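Local coordinates for protein tyrosine aminotransferase (Leishmania infantum, PDB 4IX8) that probably catalyses pyridoxal phosphate-dependent transfer of the amino group of tyrosine to 2-oxoglutarate, as an aminotransferase of class I, at residues A[81-89]-A[335-346]; A[92-103]-A[322-331]. One frame throughout, in Å; residues are numbered along the deposited sequence.

Contact 1. Residues A[81-89]-A[335-346]; sequences GNLKTPDIV and CPTECTEHIVTQ
The amide nitrogen ND2 of Asn82 is gripped twice: it bonds to the carbonyl O of Ser422 and, weakly, to OE1 of Gln346 at 3.4 Å. This contact of the aminotransferase fold lays the irregular chain 81-86, the approach to helix 87-99, along the first turns of helix 337-355. The two amides do not lie flat on each other, their planes being 63° apart, and a bend at the second torsion of Gln346 (chi2 -85°) turns OE1 toward Asn82. Asn82 also uses its backbone: its carbonyl O sits 3.3 Å from CE1 of His342, at the edge of the imidazole and in the ring plane. The CG of His342 stands opposite the backbone N (chi1 171°), which carries the ring out to that carbonyl, while CG of Gln346 lies above one ring face, toward its rim.

Next to this polar end, Leu83 lays one methyl, CD2, against side chains of the helix. It touches CG of Gln346 at 3.8 Å and CG2 of Ile343 at 4.0 Å. Farther along, two cysteines receive the N-cap residue and the first turn of helix 87-99. Pro86 sets CB 4.0 Å from SG of Cys339, and SG of Cys335 packs against CG2 of Ile88 at 4.0 Å and CG2 of Val89 at 3.8 Å.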
loop_
_atom_site.group_PDB
_atom_site.type_symbol
_atom_site.label_atom_id
_atom_site.label_comp_id
_atom_site.label_asym_id
_atom_site.label_seq_id
_atom_site.Cartn_x
_atom_site.Cartn_y
_atom_site.Cartn_z
ATOM N N GLY A 81 -10.936 17.939 -13.138
ATOM C CA GLY A 81 -10.496 19.160 -12.475
ATOM C C GLY A 81 -11.709 19.943 -11.966
ATOM O O GLY A 81 -11.556 20.992 -11.322
ATOM N N ASN A 82 -12.915 19.460 -12.292
ATOM C CA ASN A 82 -14.140 20.102 -11.841
ATOM C C ASN A 82 -14.291 19.969 -10.315
ATOM O O ASN A 82 -14.847 20.847 -9.668
ATOM C CB ASN A 82 -15.365 19.510 -12.587
ATOM C CG ASN A 82 -15.521 17.982 -12.373
ATOM O OD1 ASN A 82 -14.541 17.240 -12.353
ATOM N ND2 ASN A 82 -16.767 17.515 -12.231
ATOM N N LEU A 83 -13.784 18.864 -9.749
ATOM C CA LEU A 83 -13.789 18.636 -8.306
ATOM C C LEU A 83 -12.391 18.876 -7.764
ATOM O O LEU A 83 -11.416 18.493 -8.394
ATOM C CB LEU A 83 -14.227 17.192 -7.998
ATOM C CG LEU A 83 -15.577 16.794 -8.609
ATOM C CD1 LEU A 83 -15.794 15.334 -8.255
ATOM C CD2 LEU A 83 -16.748 17.700 -8.170
ATOM N N LYS A 84 -12.285 19.429 -6.560
ATOM C CA LYS A 84 -11.017 20.017 -6.120
ATOM C C LYS A 84 -10.721 19.695 -4.668
ATOM O O LYS A 84 -11.608 19.722 -3.807
ATOM C CB LYS A 84 -11.053 21.566 -6.333
ATOM N N THR A 85 -9.464 19.360 -4.412
ATOM C CA THR A 85 -8.961 19.221 -3.059
ATOM C C THR A 85 -8.978 20.601 -2.403
ATOM O O THR A 85 -8.585 21.570 -3.019
ATOM C CB THR A 85 -7.525 18.673 -3.049
ATOM O OG1 THR A 85 -7.469 17.419 -3.754
ATOM C CG2 THR A 85 -7.020 18.492 -1.615
ATOM N N PRO A 86 -9.434 20.703 -1.157
ATOM C CA PRO A 86 -9.417 22.030 -0.521
ATOM C C PRO A 86 -8.016 22.672 -0.430
ATOM O O PRO A 86 -7.040 21.978 -0.096
ATOM C CB PRO A 86 -9.946 21.739 0.894
ATOM C CG PRO A 86 -10.730 20.449 0.780
ATOM C CD PRO A 86 -9.993 19.658 -0.278
ATOM N N ASP A 87 -7.951 23.981 -0.656
ATOM C CA ASP A 87 -6.693 24.713 -0.674
ATOM C C ASP A 87 -6.006 24.638 0.674
ATOM O O ASP A 87 -4.776 24.518 0.776
ATOM C CB ASP A 87 -6.940 26.194 -1.044
ATOM C CG ASP A 87 -7.148 26.402 -2.524
ATOM O OD1 ASP A 87 -6.553 25.638 -3.313
ATOM O OD2 ASP A 87 -7.905 27.341 -2.908
ATOM N N ILE A 88 -6.808 24.649 1.720
ATOM C CA ILE A 88 -6.250 24.586 3.048
ATOM C C ILE A 88 -5.460 23.240 3.286
ATOM O O ILE A 88 -4.454 23.210 4.021
ATOM C CB ILE A 88 -7.376 24.747 4.059
ATOM C CG1 ILE A 88 -6.796 24.894 5.449
ATOM C CG2 ILE A 88 -8.352 23.516 3.986
ATOM C CD1 ILE A 88 -7.847 24.886 6.533
ATOM N N VAL A 89 -5.874 22.147 2.638
ATOM C CA VAL A 89 -5.161 20.863 2.765
ATOM C C VAL A 89 -3.887 20.918 1.948
ATOM O O VAL A 89 -2.835 20.477 2.388
ATOM C CB VAL A 89 -6.034 19.627 2.338
ATOM C CG1 VAL A 89 -5.261 18.318 2.440
ATOM C CG2 VAL A 89 -7.277 19.542 3.188
ATOM N N CYS A 335 -11.785 21.699 7.703
ATOM C CA CYS A 335 -12.344 21.809 6.372
ATOM C C CYS A 335 -13.778 22.230 6.470
ATOM O O CYS A 335 -14.550 21.623 7.220
ATOM C CB CYS A 335 -12.235 20.494 5.638
ATOM S SG CYS A 335 -10.593 20.296 4.952
ATOM N N PRO A 336 -14.137 23.293 5.734
ATOM C CA PRO A 336 -15.488 23.823 5.883
ATOM C C PRO A 336 -16.502 23.009 5.097
ATOM O O PRO A 336 -16.178 22.404 4.065
ATOM C CB PRO A 336 -15.371 25.243 5.311
ATOM C CG PRO A 336 -14.163 25.201 4.368
ATOM C CD PRO A 336 -13.442 23.902 4.580
ATOM N N THR A 337 -17.726 22.998 5.611
ATOM C CA THR A 337 -18.843 22.340 4.970
ATOM C C THR A 337 -18.960 22.775 3.499
ATOM O O THR A 337 -19.310 21.978 2.645
ATOM C CB THR A 337 -20.137 22.659 5.740
ATOM O OG1 THR A 337 -21.268 22.135 5.034
ATOM C CG2 THR A 337 -20.293 24.178 5.932
ATOM N N GLU A 338 -18.572 24.007 3.194
ATOM C CA GLU A 338 -18.726 24.560 1.839
ATOM C C GLU A 338 -17.947 23.778 0.746
ATOM O O GLU A 338 -18.415 23.631 -0.398
ATOM C CB GLU A 338 -18.293 26.039 1.827
ATOM N N CYS A 339 -16.779 23.259 1.104
ATOM C CA CYS A 339 -15.906 22.580 0.144
ATOM C C CYS A 339 -16.587 21.317 -0.401
ATOM O O CYS A 339 -16.422 20.933 -1.565
ATOM C CB CYS A 339 -14.557 22.234 0.812
ATOM S SG CYS A 339 -13.480 23.677 1.176
ATOM N N THR A 340 -17.343 20.672 0.474
ATOM C CA THR A 340 -18.084 19.474 0.142
ATOM C C THR A 340 -19.390 19.737 -0.607
ATOM O O THR A 340 -19.767 18.958 -1.477
ATOM C CB THR A 340 -18.408 18.676 1.431
ATOM O OG1 THR A 340 -17.187 18.201 1.995
ATOM C CG2 THR A 340 -19.279 17.480 1.142
ATOM N N GLU A 341 -20.106 20.796 -0.247
ATOM C CA GLU A 341 -21.424 21.008 -0.828
ATOM C C GLU A 341 -21.248 21.357 -2.297
ATOM O O GLU A 341 -22.142 21.143 -3.119
ATOM C CB GLU A 341 -22.222 22.058 -0.052
ATOM C CG GLU A 341 -21.612 23.423 -0.008
ATOM C CD GLU A 341 -22.160 24.297 1.127
ATOM O OE1 GLU A 341 -22.563 23.744 2.191
ATOM O OE2 GLU A 341 -22.159 25.541 0.945
ATOM N N HIS A 342 -20.078 21.870 -2.630
ATOM C CA HIS A 342 -19.744 22.076 -4.023
ATOM C C HIS A 342 -19.653 20.780 -4.791
ATOM O O HIS A 342 -20.135 20.683 -5.904
ATOM C CB HIS A 342 -18.427 22.794 -4.163
ATOM C CG HIS A 342 -17.941 22.842 -5.581
ATOM N ND1 HIS A 342 -16.893 22.071 -6.036
ATOM C CD2 HIS A 342 -18.394 23.557 -6.645
ATOM C CE1 HIS A 342 -16.702 22.324 -7.327
ATOM N NE2 HIS A 342 -17.596 23.217 -7.715
ATOM N N ILE A 343 -19.040 19.770 -4.190
ATOM C CA ILE A 343 -18.890 18.502 -4.869
ATOM C C ILE A 343 -20.279 17.849 -5.048
ATOM O O ILE A 343 -20.603 17.294 -6.103
ATOM C CB ILE A 343 -17.946 17.595 -4.075
ATOM C CG1 ILE A 343 -16.531 18.214 -4.045
ATOM C CG2 ILE A 343 -17.910 16.201 -4.675
ATOM C CD1 ILE A 343 -15.598 17.579 -2.982
ATOM N N VAL A 344 -21.091 17.931 -3.998
ATOM C CA VAL A 344 -22.445 17.381 -3.977
ATOM C C VAL A 344 -23.307 17.987 -5.071
ATOM O O VAL A 344 -24.055 17.292 -5.737
ATOM C CB VAL A 344 -23.112 17.627 -2.617
ATOM C CG1 VAL A 344 -24.645 17.388 -2.674
ATOM C CG2 VAL A 344 -22.462 16.742 -1.579
ATOM N N THR A 345 -23.206 19.295 -5.227
ATOM C CA THR A 345 -23.967 20.013 -6.236
ATOM C C THR A 345 -23.627 19.467 -7.618
ATOM O O THR A 345 -24.505 19.252 -8.441
ATOM C CB THR A 345 -23.648 21.531 -6.164
ATOM O OG1 THR A 345 -24.168 22.058 -4.939
ATOM C CG2 THR A 345 -24.217 22.308 -7.360
ATOM N N GLN A 346 -22.344 19.211 -7.850
ATOM C CA GLN A 346 -21.874 18.683 -9.126
ATOM C C GLN A 346 -22.418 17.294 -9.399
ATOM O O GLN A 346 -22.816 16.982 -10.532
ATOM C CB GLN A 346 -20.356 18.603 -9.128
ATOM C CG GLN A 346 -19.671 19.901 -9.019
ATOM C CD GLN A 346 -19.537 20.502 -10.360
ATOM O OE1 GLN A 346 -18.780 20.006 -11.214
ATOM N NE2 GLN A 346 -20.300 21.554 -10.592
HETATM O O HOH W 1 -14.895 20.855 -5.025
#

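Contact 2. Residues A[92-103]-A[322-331]; sequences AMVDVVRSGKFN and SICQEAIART
Val96 is a knob in a hole formed by Ile323, Glu326, Ala327 and Arg330, where two helices of the aminotransferase fold pack together; the axes of segments 92-99 and 322-331 come within 8.5 Å at a crossing angle of 130°. Its CG2 lies over the centre of the Arg330 guanidinium face and meets CG of Glu326 at 3.5 Å; CG1 turns to Ile323. Beside it, Met93, bent at its second and third torsions, curls so that CG reaches CB of Ala327 (3.5 Å) and CE reaches SG of Cys324 (3.6 Å).

Glu326 also meets Phe102: its CG stands 3.5 Å from the ring centroid in a CH-pi contact, and the carboxylate lies nearly parallel to the ring, 5° apart. Ser322 OG donates to the carbonyl O of Phe102 at 2.8 Å, arriving from above the carbonyl plane. Two side chains probably fix the orientation of the Glu326 carboxylate: Arg330, whose NE makes a salt bridge on the anti side of OE2 (2.7 Å) with a weak second bond from NH2, and Asn113 of helix 112-122, at OE1. Farther out, Asn103 OD1 bonds to Trp289 of the second subunit while touching CD1 of Ile323 at 3.4 Å.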
loop_
_atom_site.group_PDB
_atom_site.type_symbol
_atom_site.label_atom_id
_atom_site.label_comp_id
_atom_site.label_asym_id
_atom_site.label_seq_id
_atom_site.Cartn_x
_atom_site.Cartn_y
_atom_site.Cartn_z
ATOM N N ALA A 92 -1.402 23.107 3.781
ATOM C CA ALA A 92 -0.870 22.351 4.916
ATOM C C ALA A 92 0.210 21.361 4.433
ATOM O O ALA A 92 1.254 21.214 5.076
ATOM C CB ALA A 92 -1.970 21.604 5.664
ATOM N N MET A 93 0.023 20.761 3.267
ATOM C CA MET A 93 1.027 19.838 2.772
ATOM C C MET A 93 2.343 20.588 2.535
ATOM O O MET A 93 3.435 20.101 2.882
ATOM C CB MET A 93 0.550 19.167 1.488
ATOM C CG MET A 93 -0.532 18.145 1.722
ATOM S SD MET A 93 0.109 16.487 1.920
ATOM C CE MET A 93 0.667 16.199 0.238
ATOM N N VAL A 94 2.215 21.781 1.946
ATOM C CA VAL A 94 3.346 22.677 1.716
ATOM C C VAL A 94 4.087 23.045 3.024
ATOM O O VAL A 94 5.285 22.869 3.117
ATOM C CB VAL A 94 2.851 23.979 0.988
ATOM C CG1 VAL A 94 3.937 25.105 0.993
ATOM C CG2 VAL A 94 2.392 23.651 -0.450
ATOM N N ASP A 95 3.360 23.494 4.037
ATOM C CA ASP A 95 3.950 23.867 5.302
ATOM C C ASP A 95 4.682 22.655 5.883
ATOM O O ASP A 95 5.827 22.752 6.368
ATOM C CB ASP A 95 2.868 24.342 6.275
ATOM C CG ASP A 95 2.168 25.614 5.827
ATOM O OD1 ASP A 95 2.679 26.375 4.974
ATOM O OD2 ASP A 95 1.077 25.879 6.358
ATOM N N VAL A 96 4.036 21.493 5.772
ATOM C CA VAL A 96 4.541 20.300 6.384
ATOM C C VAL A 96 5.829 19.880 5.692
ATOM O O VAL A 96 6.846 19.617 6.355
ATOM C CB VAL A 96 3.494 19.166 6.342
ATOM C CG1 VAL A 96 4.162 17.758 6.643
ATOM C CG2 VAL A 96 2.368 19.470 7.345
ATOM N N VAL A 97 5.854 19.868 4.374
ATOM C CA VAL A 97 7.063 19.355 3.760
ATOM C C VAL A 97 8.247 20.358 3.891
ATOM O O VAL A 97 9.409 19.964 4.060
ATOM C CB VAL A 97 6.808 18.993 2.306
ATOM C CG1 VAL A 97 6.555 20.222 1.479
ATOM C CG2 VAL A 97 7.966 18.154 1.765
ATOM N N ARG A 98 7.950 21.650 3.887
ATOM C CA ARG A 98 9.013 22.634 3.979
ATOM C C ARG A 98 9.662 22.634 5.363
ATOM O O ARG A 98 10.812 23.002 5.508
ATOM C CB ARG A 98 8.454 24.015 3.665
ATOM C CG ARG A 98 8.444 24.324 2.189
ATOM C CD ARG A 98 7.709 25.629 1.908
ATOM N NE ARG A 98 7.814 26.032 0.507
ATOM C CZ ARG A 98 7.147 27.043 -0.050
ATOM N NH1 ARG A 98 6.307 27.783 0.667
ATOM N NH2 ARG A 98 7.317 27.301 -1.337
ATOM N N SER A 99 8.896 22.216 6.359
ATOM C CA SER A 99 9.348 22.201 7.730
ATOM C C SER A 99 10.500 21.237 7.898
ATOM O O SER A 99 11.372 21.475 8.722
ATOM C CB SER A 99 8.214 21.832 8.679
ATOM O OG SER A 99 7.890 20.464 8.580
ATOM N N GLY A 100 10.487 20.153 7.129
ATOM C CA GLY A 100 11.517 19.144 7.212
ATOM C C GLY A 100 11.454 18.344 8.507
ATOM O O GLY A 100 12.404 17.637 8.826
ATOM N N LYS A 101 10.355 18.478 9.253
ATOM C CA LYS A 101 10.168 17.795 10.541
ATOM C C LYS A 101 9.264 16.516 10.475
ATOM O O LYS A 101 9.004 15.863 11.487
ATOM C CB LYS A 101 9.590 18.787 11.559
ATOM C CG LYS A 101 10.515 19.966 11.852
ATOM C CD LYS A 101 11.173 19.859 13.210
ATOM C CE LYS A 101 12.009 21.110 13.522
ATOM N NZ LYS A 101 11.227 22.172 14.269
ATOM N N PHE A 102 8.810 16.180 9.271
ATOM C CA PHE A 102 7.878 15.084 9.067
ATOM C C PHE A 102 8.311 14.239 7.881
ATOM O O PHE A 102 7.479 13.825 7.071
ATOM C CB PHE A 102 6.468 15.657 8.870
ATOM C CG PHE A 102 5.949 16.359 10.096
ATOM C CD1 PHE A 102 5.336 15.637 11.113
ATOM C CD2 PHE A 102 6.112 17.733 10.262
ATOM C CE1 PHE A 102 4.885 16.272 12.267
ATOM C CE2 PHE A 102 5.639 18.377 11.406
ATOM C CZ PHE A 102 5.026 17.648 12.404
ATOM N N ASN A 103 9.621 14.018 7.784
ATOM C CA ASN A 103 10.195 13.165 6.756
ATOM C C ASN A 103 10.667 11.867 7.374
ATOM O O ASN A 103 11.155 10.972 6.670
ATOM C CB ASN A 103 11.373 13.855 6.049
ATOM C CG ASN A 103 10.963 15.128 5.293
ATOM O OD1 ASN A 103 9.768 15.377 5.022
ATOM N ND2 ASN A 103 11.967 15.948 4.957
ATOM N N SER A 322 4.247 10.138 5.630
ATOM C CA SER A 322 4.303 10.980 6.809
ATOM C C SER A 322 3.850 12.430 6.508
ATOM O O SER A 322 3.269 13.092 7.375
ATOM C CB SER A 322 5.727 10.970 7.380
ATOM O OG SER A 322 6.729 11.181 6.376
ATOM N N ILE A 323 4.089 12.926 5.296
ATOM C CA ILE A 323 3.669 14.303 4.944
ATOM C C ILE A 323 2.154 14.449 5.019
ATOM O O ILE A 323 1.630 15.387 5.630
ATOM C CB ILE A 323 4.147 14.707 3.513
ATOM C CG1 ILE A 323 5.683 14.632 3.402
ATOM C CG2 ILE A 323 3.714 16.149 3.125
ATOM C CD1 ILE A 323 6.415 15.555 4.340
ATOM N N CYS A 324 1.452 13.506 4.393
ATOM C CA CYS A 324 -0.008 13.570 4.296
ATOM C C CYS A 324 -0.667 13.359 5.654
ATOM O O CYS A 324 -1.649 14.024 5.962
ATOM C CB CYS A 324 -0.523 12.556 3.254
ATOM S SG CYS A 324 -0.006 12.879 1.496
ATOM N N GLN A 325 -0.098 12.486 6.491
ATOM C CA GLN A 325 -0.661 12.225 7.816
ATOM C C GLN A 325 -0.637 13.513 8.644
ATOM O O GLN A 325 -1.630 13.883 9.259
ATOM C CB GLN A 325 0.128 11.111 8.536
ATOM C CG GLN A 325 -0.138 9.670 8.064
ATOM C CD GLN A 325 0.406 8.621 9.039
ATOM O OE1 GLN A 325 -0.117 8.464 10.148
ATOM N NE2 GLN A 325 1.496 7.932 8.650
ATOM N N GLU A 326 0.475 14.229 8.642
ATOM C CA GLU A 326 0.511 15.492 9.380
ATOM C C GLU A 326 -0.382 16.529 8.684
ATOM O O GLU A 326 -1.149 17.239 9.361
ATOM C CB GLU A 326 1.969 15.997 9.523
ATOM C CG GLU A 326 2.155 17.377 10.175
ATOM C CD GLU A 326 1.604 17.475 11.581
ATOM O OE1 GLU A 326 1.266 16.421 12.163
ATOM O OE2 GLU A 326 1.508 18.605 12.110
ATOM N N ALA A 327 -0.345 16.601 7.355
ATOM C CA ALA A 327 -1.179 17.599 6.658
ATOM C C ALA A 327 -2.655 17.396 6.968
ATOM O O ALA A 327 -3.393 18.353 7.215
ATOM C CB ALA A 327 -0.960 17.551 5.138
ATOM N N ILE A 328 -3.073 16.141 7.016
ATOM C CA ILE A 328 -4.483 15.825 7.248
ATOM C C ILE A 328 -4.785 15.997 8.730
ATOM O O ILE A 328 -5.896 16.402 9.105
ATOM C CB ILE A 328 -4.823 14.384 6.786
ATOM C CG1 ILE A 328 -4.755 14.308 5.270
ATOM C CG2 ILE A 328 -6.211 13.963 7.241
ATOM C CD1 ILE A 328 -4.714 12.918 4.744
ATOM N N ALA A 329 -3.789 15.735 9.574
ATOM C CA ALA A 329 -3.966 15.949 11.011
ATOM C C ALA A 329 -4.228 17.438 11.291
ATOM O O ALA A 329 -4.969 17.795 12.207
ATOM C CB ALA A 329 -2.733 15.476 11.790
ATOM N N ARG A 330 -3.686 18.300 10.453
ATOM C CA ARG A 330 -3.810 19.759 10.668
ATOM C C ARG A 330 -5.130 20.305 10.141
ATOM O O ARG A 330 -5.590 21.333 10.623
ATOM C CB ARG A 330 -2.660 20.508 9.993
ATOM C CG ARG A 330 -1.376 20.453 10.767
ATOM C CD ARG A 330 -0.218 21.123 10.032
ATOM N NE ARG A 330 1.050 20.792 10.667
ATOM C CZ ARG A 330 2.228 21.348 10.401
ATOM N NH1 ARG A 330 2.349 22.326 9.517
ATOM N NH2 ARG A 330 3.304 20.914 11.042
ATOM N N THR A 331 -5.754 19.609 9.187
ATOM C CA THR A 331 -6.863 20.201 8.444
ATOM C C THR A 331 -8.198 19.417 8.458
ATOM O O THR A 331 -9.256 19.992 8.191
ATOM C CB THR A 331 -6.449 20.413 6.969
ATOM O OG1 THR A 331 -6.074 19.162 6.379
ATOM C CG2 THR A 331 -5.276 21.433 6.873
#

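In the fold
Contact 1 and contact 2 lie with their centres about 20 Å apart, on the same side of the chain's centre, and share helix 87-99: its first residues, 87-89, belong to contact 1 and 92-99 to contact 2. Along the chain the order is 81-89, 92-103, 322-331, 335-346, so contact 2 falls between the two segments of contact 1. Helices 322-331 and 337-355 are consecutive, and Thr331 packs against Ile88 and Val89 where the contacts meet. A helix from the early part of the chain is thereby packed against two successive later helices. Contact 1 also adjoins Gln284, near the predicted cofactor lysine Lys282; both contacts reach the second subunit, contact 2 at more residues.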